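Local coordinates for protein aldehyde dehydrogenase (Trypanosoma brucei, PDB 5MYP) that probably oxidises aldehydes to carboxylic acids with NAD+ as the electron acceptor, at residues A[197-202]-A[207-212]; A[258-263]-A[423-428]. One frame throughout, in Å; residues are numbered along the deposited sequence.

Overall arrangement
Both contacts are buried in the chain and joined mainly by apolar side chains, with no hydrogen bond from one segment to the other. Contact 1 is local: strand 196-200 meets the helix that directly follows it, within a beta-alpha-beta unit of the seven-stranded sheet. Contact 2 joins two loops 160 residues apart in sequence, one of them carrying the predicted active-site residue Cys259. In contact 1 a valine lies over a tyrosine face, whereas in contact 2 an isoleucine methyl packs against Val423 and the 3-10 turn that follows it, and backbone carbonyls take part. Their centres are 21 Å apart, with nearest atoms about 5 Å apart and not touching, and each reaches the second subunit.

Contact 1 of 2, residues A[197-202]-A[207-212]; sequences ILYTGS and EIVMAA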
loop_
_atom_site.group_PDB
_atom_site.type_symbol
_atom_site.label_atom_id
_atom_site.label_comp_id
_atom_site.label_asym_id
_atom_site.label_seq_id
_atom_site.Cartn_x
_atom_site.Cartn_y
_atom_site.Cartn_z
ATOM N N ILE A 197 -0.500 -3.110 -9.921
ATOM C CA ILE A 197 0.572 -3.895 -10.531
ATOM C C ILE A 197 1.251 -4.725 -9.442
ATOM O O ILE A 197 1.674 -4.179 -8.419
ATOM C CB ILE A 197 1.621 -3.001 -11.232
ATOM C CG1 ILE A 197 0.976 -2.185 -12.362
ATOM C CG2 ILE A 197 2.776 -3.844 -11.778
ATOM C CD1 ILE A 197 1.786 -0.993 -12.823
ATOM N N LEU A 198 1.337 -6.039 -9.650
ATOM C CA LEU A 198 2.176 -6.893 -8.807
ATOM C C LEU A 198 3.402 -7.319 -9.607
ATOM O O LEU A 198 3.272 -7.889 -10.692
ATOM C CB LEU A 198 1.413 -8.112 -8.276
ATOM C CG LEU A 198 2.174 -8.912 -7.193
ATOM C CD1 LEU A 198 1.244 -9.454 -6.103
ATOM C CD2 LEU A 198 3.032 -10.033 -7.777
ATOM N N TYR A 199 4.584 -7.043 -9.059
ATOM C CA TYR A 199 5.858 -7.400 -9.680
ATOM C C TYR A 199 6.691 -8.227 -8.714
ATOM O O TYR A 199 6.875 -7.842 -7.562
ATOM C CB TYR A 199 6.647 -6.146 -10.095
ATOM C CG TYR A 199 8.066 -6.462 -10.513
ATOM C CD1 TYR A 199 8.346 -6.930 -11.793
ATOM C CD2 TYR A 199 9.123 -6.340 -9.613
ATOM C CE1 TYR A 199 9.641 -7.243 -12.182
ATOM C CE2 TYR A 199 10.423 -6.662 -9.983
ATOM C CZ TYR A 199 10.680 -7.110 -11.269
ATOM O OH TYR A 199 11.966 -7.425 -11.638
ATOM N N THR A 200 7.197 -9.356 -9.204
ATOM C CA THR A 200 8.151 -10.185 -8.484
ATOM C C THR A 200 9.449 -10.191 -9.283
ATOM O O THR A 200 9.437 -10.391 -10.500
ATOM C CB THR A 200 7.631 -11.626 -8.308
ATOM O OG1 THR A 200 6.322 -11.594 -7.728
ATOM C CG2 THR A 200 8.552 -12.446 -7.404
ATOM N N GLY A 201 10.566 -9.952 -8.596
ATOM C CA GLY A 201 11.879 -9.916 -9.237
ATOM C C GLY A 201 12.890 -9.104 -8.451
ATOM O O GLY A 201 12.938 -9.200 -7.232
ATOM N N SER A 202 13.688 -8.301 -9.154
ATOM C CA SER A 202 14.806 -7.559 -8.556
ATOM C C SER A 202 14.405 -6.149 -8.129
ATOM O O SER A 202 13.478 -5.562 -8.690
ATOM C CB SER A 202 15.961 -7.460 -9.548
ATOM O OG SER A 202 15.603 -6.648 -10.653
ATOM N N GLU A 207 12.242 -0.549 -9.356
ATOM C CA GLU A 207 12.311 0.911 -9.489
ATOM C C GLU A 207 11.714 1.385 -10.819
ATOM O O GLU A 207 11.007 2.389 -10.856
ATOM C CB GLU A 207 13.753 1.417 -9.362
ATOM C CG GLU A 207 14.372 1.230 -7.982
ATOM C CD GLU A 207 15.791 1.757 -7.876
ATOM O OE1 GLU A 207 16.251 2.488 -8.788
ATOM O OE2 GLU A 207 16.460 1.430 -6.867
ATOM N N ILE A 208 12.018 0.656 -11.895
ATOM C CA ILE A 208 11.488 0.953 -13.239
ATOM C C ILE A 208 9.971 0.717 -13.301
ATOM O O ILE A 208 9.233 1.515 -13.887
ATOM C CB ILE A 208 12.209 0.114 -14.329
ATOM C CG1 ILE A 208 13.703 0.480 -14.387
ATOM C CG2 ILE A 208 11.572 0.310 -15.704
ATOM C CD1 ILE A 208 14.575 -0.568 -15.045
ATOM N N VAL A 209 9.515 -0.377 -12.691
ATOM C CA VAL A 209 8.083 -0.685 -12.608
ATOM C C VAL A 209 7.339 0.409 -11.837
ATOM O O VAL A 209 6.303 0.901 -12.291
ATOM C CB VAL A 209 7.826 -2.068 -11.959
ATOM C CG1 VAL A 209 6.341 -2.278 -11.660
ATOM C CG2 VAL A 209 8.336 -3.188 -12.860
ATOM N N MET A 210 7.870 0.789 -10.677
ATOM C CA MET A 210 7.232 1.813 -9.848
ATOM C C MET A 210 7.217 3.186 -10.532
ATOM O O MET A 210 6.254 3.928 -10.381
ATOM C CB MET A 210 7.894 1.899 -8.469
ATOM C CG MET A 210 7.087 2.697 -7.459
ATOM S SD MET A 210 7.638 2.476 -5.756
ATOM C CE MET A 210 6.596 3.689 -4.946
ATOM N N ALA A 211 8.266 3.505 -11.297
ATOM C CA ALA A 211 8.298 4.734 -12.105
ATOM C C ALA A 211 7.183 4.750 -13.158
ATOM O O ALA A 211 6.531 5.773 -13.367
ATOM C CB ALA A 211 9.658 4.902 -12.771
ATOM N N ALA A 212 6.960 3.608 -13.802
ATOM C CA ALA A 212 5.870 3.464 -14.764
ATOM C C ALA A 212 4.508 3.589 -14.078
ATOM O O ALA A 212 3.616 4.264 -14.584
ATOM C CB ALA A 212 5.971 2.138 -15.498
#
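Val209 packs its two methyl groups onto Ile197 and Tyr199, which joins the first strand of a beta-alpha-beta unit (strand 196-200, helix 203-214, strand 220-223) to its own helix. The backbones stay well apart, the nearest CA atoms, those of Tyr199 and Val209, being 7.7 Å from each other. From Val209 CB the side chain forks. Its CG1 branch, anti to the backbone N (chi1 170°), heads for the strand and lies 3.9 Å from CG2 of Ile197, with CB of Tyr199 slightly farther off at 4.2 Å. The CG2 branch settles over one face of the Tyr199 ring, toward its rim, 4.2 Å from the centroid and 25° off the normal, which meets the geometry of a CH-pi contact. CG2 is nearest CD1 of Tyr199, at 3.9 Å, so it sits over the CG-CD1 side of the ring. Ile197 and Tyr199, two apart on the strand, both point toward the helix; Leu198 between them points away, and its side chain touches Phe453. The Tyr199 side chain is about 7 Å from that of Glu223, a predicted active-site residue, which places this packing next to the probable catalytic centre. Just past the strand, at the N-cap position of the helix, the backbone N of Ser202 donates a bent hydrogen bond to OH of Tyr199, 3.1 Å long with an angle of 142° at the hydrogen.

Contact 2 of 2, residues A[258-263]-A[423-428]; sequences TCIAPD and VVHAGA
The imidazole of His425 is approached obliquely by Ile260, whose CD1 comes within 3.9 Å of CE1 of His425. The histidine belongs to a 3-10 turn, 424-427, facing the loop that carries the predicted nucleophile of the aldehyde dehydrogenase fold, Cys259. That loop forms a type I beta turn from Thr258 to Ala261, closed by a 3.1 Å hydrogen bond from N of Ala261 to O of Thr258. Within it Ile260 points toward the 3-10 turn, and its side chain also packs on Leu393. CG1 of Ile260 lies between its backbone N and carbonyl carbon (chi1 54°), and an extended second torsion (174°) carries CD1 up to segment 423-428, where it meets CB of Ala426 in the turn at 3.6 Å and CG1 of Val423 just before it at 3.9 Å. Val423 O is also close to this methyl, and the same oxygen accepts the backbone N-H of Ala426. Around the pair, Trp249 of helix 240-252 packs on Val423, and Met460 of the second subunit on His425, so the contact sits near the dimer interface. The carbonyl of Ile260 takes a hydrogen bond from Tyr396 OH, and the same carbonyl oxygen lies 3.5 Å from CG2 of Val423.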
loop_
_atom_site.group_PDB
_atom_site.type_symbol
_atom_site.label_atom_id
_atom_site.label_comp_id
_atom_site.label_asym_id
_atom_site.label_seq_id
_atom_site.Cartn_x
_atom_site.Cartn_y
_atom_site.Cartn_z
ATOM N N THR A 258 16.175 -18.723 -4.875
ATOM C CA THR A 258 14.907 -18.471 -4.200
ATOM C C THR A 258 15.074 -17.169 -3.414
ATOM O O THR A 258 16.101 -16.974 -2.750
ATOM C CB THR A 258 14.550 -19.622 -3.227
ATOM O OG1 THR A 258 14.686 -20.886 -3.894
ATOM C CG2 THR A 258 13.131 -19.490 -2.686
ATOM N N CYS A 259 14.066 -16.300 -3.484
ATOM C CA CYS A 259 14.088 -15.002 -2.797
ATOM C C CYS A 259 14.125 -15.097 -1.272
ATOM O O CYS A 259 14.502 -14.132 -0.603
ATOM C CB CYS A 259 12.889 -14.164 -3.228
ATOM S SG CYS A 259 13.091 -13.470 -4.883
ATOM N N ILE A 260 13.738 -16.257 -0.738
ATOM C CA ILE A 260 13.762 -16.539 0.705
ATOM C C ILE A 260 14.741 -17.678 1.049
ATOM O O ILE A 260 14.661 -18.277 2.122
ATOM C CB ILE A 260 12.333 -16.845 1.234
ATOM C CG1 ILE A 260 11.657 -17.977 0.440
ATOM C CG2 ILE A 260 11.473 -15.583 1.187
ATOM C CD1 ILE A 260 10.328 -18.424 1.002
ATOM N N ALA A 261 15.683 -17.966 0.152
ATOM C CA ALA A 261 16.720 -18.963 0.429
ATOM C C ALA A 261 17.608 -18.449 1.559
ATOM O O ALA A 261 17.768 -17.241 1.707
ATOM C CB ALA A 261 17.564 -19.236 -0.803
ATOM N N PRO A 262 18.178 -19.364 2.367
ATOM C CA PRO A 262 19.199 -18.918 3.313
ATOM C C PRO A 262 20.393 -18.366 2.537
ATOM O O PRO A 262 21.023 -19.092 1.773
ATOM C CB PRO A 262 19.544 -20.194 4.100
ATOM C CG PRO A 262 19.094 -21.325 3.252
ATOM C CD PRO A 262 17.953 -20.821 2.425
ATOM N N ASP A 263 20.651 -17.071 2.685
ATOM C CA ASP A 263 21.685 -16.399 1.907
ATOM C C ASP A 263 23.034 -16.600 2.579
ATOM O O ASP A 263 23.991 -16.993 1.920
ATOM C CB ASP A 263 21.367 -14.912 1.744
ATOM C CG ASP A 263 22.363 -14.196 0.849
ATOM O OD1 ASP A 263 23.446 -13.820 1.349
ATOM O OD2 ASP A 263 22.066 -14.000 -0.347
ATOM N N VAL A 423 12.212 -21.089 4.763
ATOM C CA VAL A 423 11.403 -21.198 3.526
ATOM C C VAL A 423 9.921 -21.586 3.725
ATOM O O VAL A 423 9.051 -21.030 3.053
ATOM C CB VAL A 423 12.088 -22.112 2.467
ATOM C CG1 VAL A 423 11.265 -22.209 1.187
ATOM C CG2 VAL A 423 13.487 -21.595 2.151
ATOM N N VAL A 424 9.641 -22.504 4.651
ATOM C CA VAL A 424 8.303 -23.125 4.788
ATOM C C VAL A 424 7.141 -22.165 5.093
ATOM O O VAL A 424 5.980 -22.485 4.803
ATOM C CB VAL A 424 8.292 -24.273 5.834
ATOM C CG1 VAL A 424 9.179 -25.424 5.372
ATOM C CG2 VAL A 424 8.685 -23.788 7.233
ATOM N N HIS A 425 7.450 -21.009 5.681
ATOM C CA HIS A 425 6.444 -19.964 5.939
ATOM C C HIS A 425 5.725 -19.456 4.686
ATOM O O HIS A 425 4.592 -18.996 4.785
ATOM C CB HIS A 425 7.065 -18.775 6.694
ATOM C CG HIS A 425 8.013 -17.954 5.872
ATOM N ND1 HIS A 425 9.216 -18.444 5.412
ATOM C CD2 HIS A 425 7.940 -16.672 5.441
ATOM C CE1 HIS A 425 9.839 -17.501 4.725
ATOM N NE2 HIS A 425 9.082 -16.419 4.723
ATOM N N ALA A 426 6.381 -19.530 3.524
ATOM C CA ALA A 426 5.772 -19.120 2.248
ATOM C C ALA A 426 4.501 -19.907 1.892
ATOM O O ALA A 426 3.590 -19.356 1.275
ATOM C CB ALA A 426 6.786 -19.225 1.121
ATOM N N GLY A 427 4.451 -21.180 2.281
ATOM C CA GLY A 427 3.270 -22.023 2.082
ATOM C C GLY A 427 2.255 -22.015 3.217
ATOM O O GLY A 427 1.268 -22.754 3.155
ATOM N N ALA A 428 2.475 -21.183 4.239
ATOM C CA ALA A 428 1.617 -21.157 5.425
ATOM C C ALA A 428 0.293 -20.446 5.142
ATOM O O ALA A 428 0.283 -19.253 4.833
ATOM C CB ALA A 428 2.346 -20.482 6.576
#